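Long-range contact in ATP-dependent DNA helicase RecQ (Porphyromonas gingivalis, PDB 3IUO), which probably couples ATP hydrolysis to the 3'-5' unwinding of duplex DNA, and is represented here by its all-helical C-terminal domain: residues I63-F68 / I109-I114. Sequence-based numbering, arbitrary orientation.
Sequences INIDYF and IRLVRI
Ile65 extends its CD1 methyl over the 106-121 helix, where it overlaps Leu111 and Ile114, residues one turn apart. The contact is apolar packing in an all-helical domain. It joins part of the helix-turn-helix family region to the C-terminal helix. Ile65 occupies the N-cap position of helix 66-72. Its CG1 sits between the backbone N and the carbonyl carbon (chi1 59°), and CD1 continues in an extended chain. Ile65 CD1 lies 3.9 Å from Leu111 CD2 and the same distance from Ile114 CG2. Ile65 CD1 also comes within 3.7 Å of the backbone oxygen Leu111 O. The side chains of Ile65 and Ile114 cross at about a right angle.

Ile63 reaches the same methyl of Ile114. Ile63 CD1 lies 3.8 Å from Ile114 CG2, so the tips of two isoleucines converge on one branch. The Ile114 side chain turns this branch anti to its own backbone N. Ile63 also packs on Val53 and Val57 of helix 46-58, and its backbone O accepts a hydrogen bond from Ser118. All five touching residues are buried, and no hydrogen bond links the two segments.

Leu111 CD2 meets Ile65 CD1 and also lies near Phe68 CE2. Leu111 CD1 sits at the edge of the Phe68 ring, near its plane. Leu35 of helix 35-41 touches both Ile65 and Phe68.

The CB of Asn64 is directed away from the C-terminal helix, and its side chain forms an Asx turn at the start of helix 66-72. Asn64 OD1 accepts from Asp66 N at 2.9 Å. A salt bridge from Asp66 to Lys115 adds a polar link between the two helices. At the Phe68 edge, CE2 of Phe68 lies 4.0 Å from CD1 of Leu111.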
loop_
_atom_site.group_PDB
_atom_site.type_symbol
_atom_site.label_atom_id
_atom_site.label_comp_id
_atom_site.label_asym_id
_atom_site.label_seq_id
_atom_site.Cartn_x
_atom_site.Cartn_y
_atom_site.Cartn_z
ATOM N N ILE B 63 3.078 6.554 15.937
ATOM C CA ILE B 63 2.623 7.892 16.319
ATOM C C ILE B 63 1.116 7.913 16.487
ATOM O O ILE B 63 0.376 7.153 15.800
ATOM C CB ILE B 63 3.024 8.937 15.288
ATOM C CG1 ILE B 63 2.465 8.564 13.914
ATOM C CG2 ILE B 63 4.557 9.076 15.227
ATOM C CD1 ILE B 63 2.520 9.734 12.935
ATOM N N ASN B 64 0.658 8.816 17.348
ATOM C CA ASN B 64 -0.749 8.999 17.494
ATOM C C ASN B 64 -1.170 10.411 17.169
ATOM O O ASN B 64 -0.794 11.345 17.857
ATOM C CB ASN B 64 -1.228 8.599 18.888
ATOM C CG ASN B 64 -2.729 8.401 18.894
ATOM O OD1 ASN B 64 -3.479 9.352 18.751
ATOM N ND2 ASN B 64 -3.167 7.142 18.952
ATOM N N ILE B 65 -1.966 10.552 16.107
ATOM C CA ILE B 65 -2.466 11.879 15.705
ATOM C C ILE B 65 -3.980 12.069 15.920
ATOM O O ILE B 65 -4.597 12.923 15.277
ATOM C CB ILE B 65 -2.065 12.218 14.227
ATOM C CG1 ILE B 65 -2.617 11.187 13.247
ATOM C CG2 ILE B 65 -0.530 12.275 14.102
ATOM C CD1 ILE B 65 -2.699 11.695 11.796
ATOM N N ASP B 66 -4.578 11.242 16.777
ATOM C CA ASP B 66 -6.022 11.346 17.071
ATOM C C ASP B 66 -6.401 12.726 17.565
ATOM O O ASP B 66 -7.458 13.237 17.185
ATOM C CB ASP B 66 -6.471 10.339 18.134
ATOM C CG ASP B 66 -6.402 8.903 17.665
ATOM O OD1 ASP B 66 -6.190 8.664 16.455
ATOM O OD2 ASP B 66 -6.561 8.006 18.529
ATOM N N TYR B 67 -5.545 13.338 18.390
ATOM C CA TYR B 67 -5.825 14.659 18.950
ATOM C C TYR B 67 -6.076 15.689 17.845
ATOM O O TYR B 67 -6.917 16.563 17.982
ATOM C CB TYR B 67 -4.658 15.106 19.828
ATOM C CG TYR B 67 -3.381 15.412 19.082
ATOM C CD1 TYR B 67 -3.079 16.708 18.675
ATOM C CD2 TYR B 67 -2.462 14.398 18.788
ATOM C CE1 TYR B 67 -1.905 16.991 17.991
ATOM C CE2 TYR B 67 -1.281 14.667 18.098
ATOM C CZ TYR B 67 -1.018 15.960 17.694
ATOM O OH TYR B 67 0.155 16.227 17.032
ATOM N N PHE B 68 -5.339 15.569 16.746
ATOM C CA PHE B 68 -5.474 16.498 15.636
ATOM C C PHE B 68 -6.651 16.133 14.726
ATOM O O PHE B 68 -7.467 16.992 14.384
ATOM C CB PHE B 68 -4.151 16.602 14.868
ATOM C CG PHE B 68 -4.222 17.470 13.635
ATOM C CD1 PHE B 68 -4.162 18.851 13.739
ATOM C CD2 PHE B 68 -4.329 16.892 12.370
ATOM C CE1 PHE B 68 -4.216 19.657 12.599
ATOM C CE2 PHE B 68 -4.383 17.671 11.243
ATOM C CZ PHE B 68 -4.329 19.070 11.350
ATOM N N ILE B 109 -7.893 11.658 3.504
ATOM C CA ILE B 109 -7.585 10.253 3.292
ATOM C C ILE B 109 -6.170 9.961 3.772
ATOM O O ILE B 109 -5.955 8.947 4.461
ATOM C CB ILE B 109 -7.769 9.837 1.817
ATOM C CG1 ILE B 109 -9.254 9.881 1.442
ATOM C CG2 ILE B 109 -7.207 8.429 1.605
ATOM C CD1 ILE B 109 -9.500 9.776 -0.056
ATOM N N ARG B 110 -5.219 10.842 3.436
ATOM C CA ARG B 110 -3.852 10.676 3.931
ATOM C C ARG B 110 -3.755 10.670 5.463
ATOM O O ARG B 110 -3.025 9.850 6.033
ATOM C CB ARG B 110 -2.900 11.724 3.353
ATOM C CG ARG B 110 -2.683 11.505 1.883
ATOM C CD ARG B 110 -1.873 12.637 1.286
ATOM N NE ARG B 110 -0.452 12.515 1.618
ATOM C CZ ARG B 110 0.468 13.414 1.301
ATOM N NH1 ARG B 110 0.126 14.547 0.695
ATOM N NH2 ARG B 110 1.741 13.201 1.589
ATOM N N LEU B 111 -4.468 11.584 6.139
ATOM C CA LEU B 111 -4.472 11.629 7.599
ATOM C C LEU B 111 -4.987 10.332 8.211
ATOM O O LEU B 111 -4.397 9.807 9.165
ATOM C CB LEU B 111 -5.311 12.816 8.098
ATOM C CG LEU B 111 -4.588 14.167 7.982
ATOM C CD1 LEU B 111 -5.568 15.340 8.253
ATOM C CD2 LEU B 111 -3.386 14.295 8.956
ATOM N N VAL B 112 -6.110 9.834 7.710
ATOM C CA VAL B 112 -6.695 8.655 8.319
ATOM C C VAL B 112 -5.812 7.453 8.014
ATOM O O VAL B 112 -5.712 6.568 8.863
ATOM C CB VAL B 112 -8.148 8.414 7.876
ATOM C CG1 VAL B 112 -8.741 7.160 8.536
ATOM C CG2 VAL B 112 -8.970 9.621 8.264
ATOM N N ARG B 113 -5.198 7.438 6.829
ATOM C CA ARG B 113 -4.302 6.343 6.440
ATOM C C ARG B 113 -3.086 6.303 7.398
ATOM O O ARG B 113 -2.663 5.222 7.795
ATOM C CB ARG B 113 -3.871 6.553 4.992
ATOM C CG ARG B 113 -2.910 5.490 4.452
ATOM C CD ARG B 113 -2.635 5.681 2.983
ATOM N NE ARG B 113 -1.636 4.704 2.506
ATOM C CZ ARG B 113 -0.333 4.930 2.513
ATOM N NH1 ARG B 113 0.140 6.081 2.987
ATOM N NH2 ARG B 113 0.493 3.989 2.083
ATOM N N ILE B 114 -2.550 7.462 7.763
ATOM C CA ILE B 114 -1.463 7.521 8.792
ATOM C C ILE B 114 -1.914 6.878 10.085
ATOM O O ILE B 114 -1.210 6.031 10.656
ATOM C CB ILE B 114 -0.976 8.972 9.015
ATOM C CG1 ILE B 114 -0.173 9.426 7.780
ATOM C CG2 ILE B 114 -0.188 9.133 10.321
ATOM C CD1 ILE B 114 -0.138 10.939 7.629
#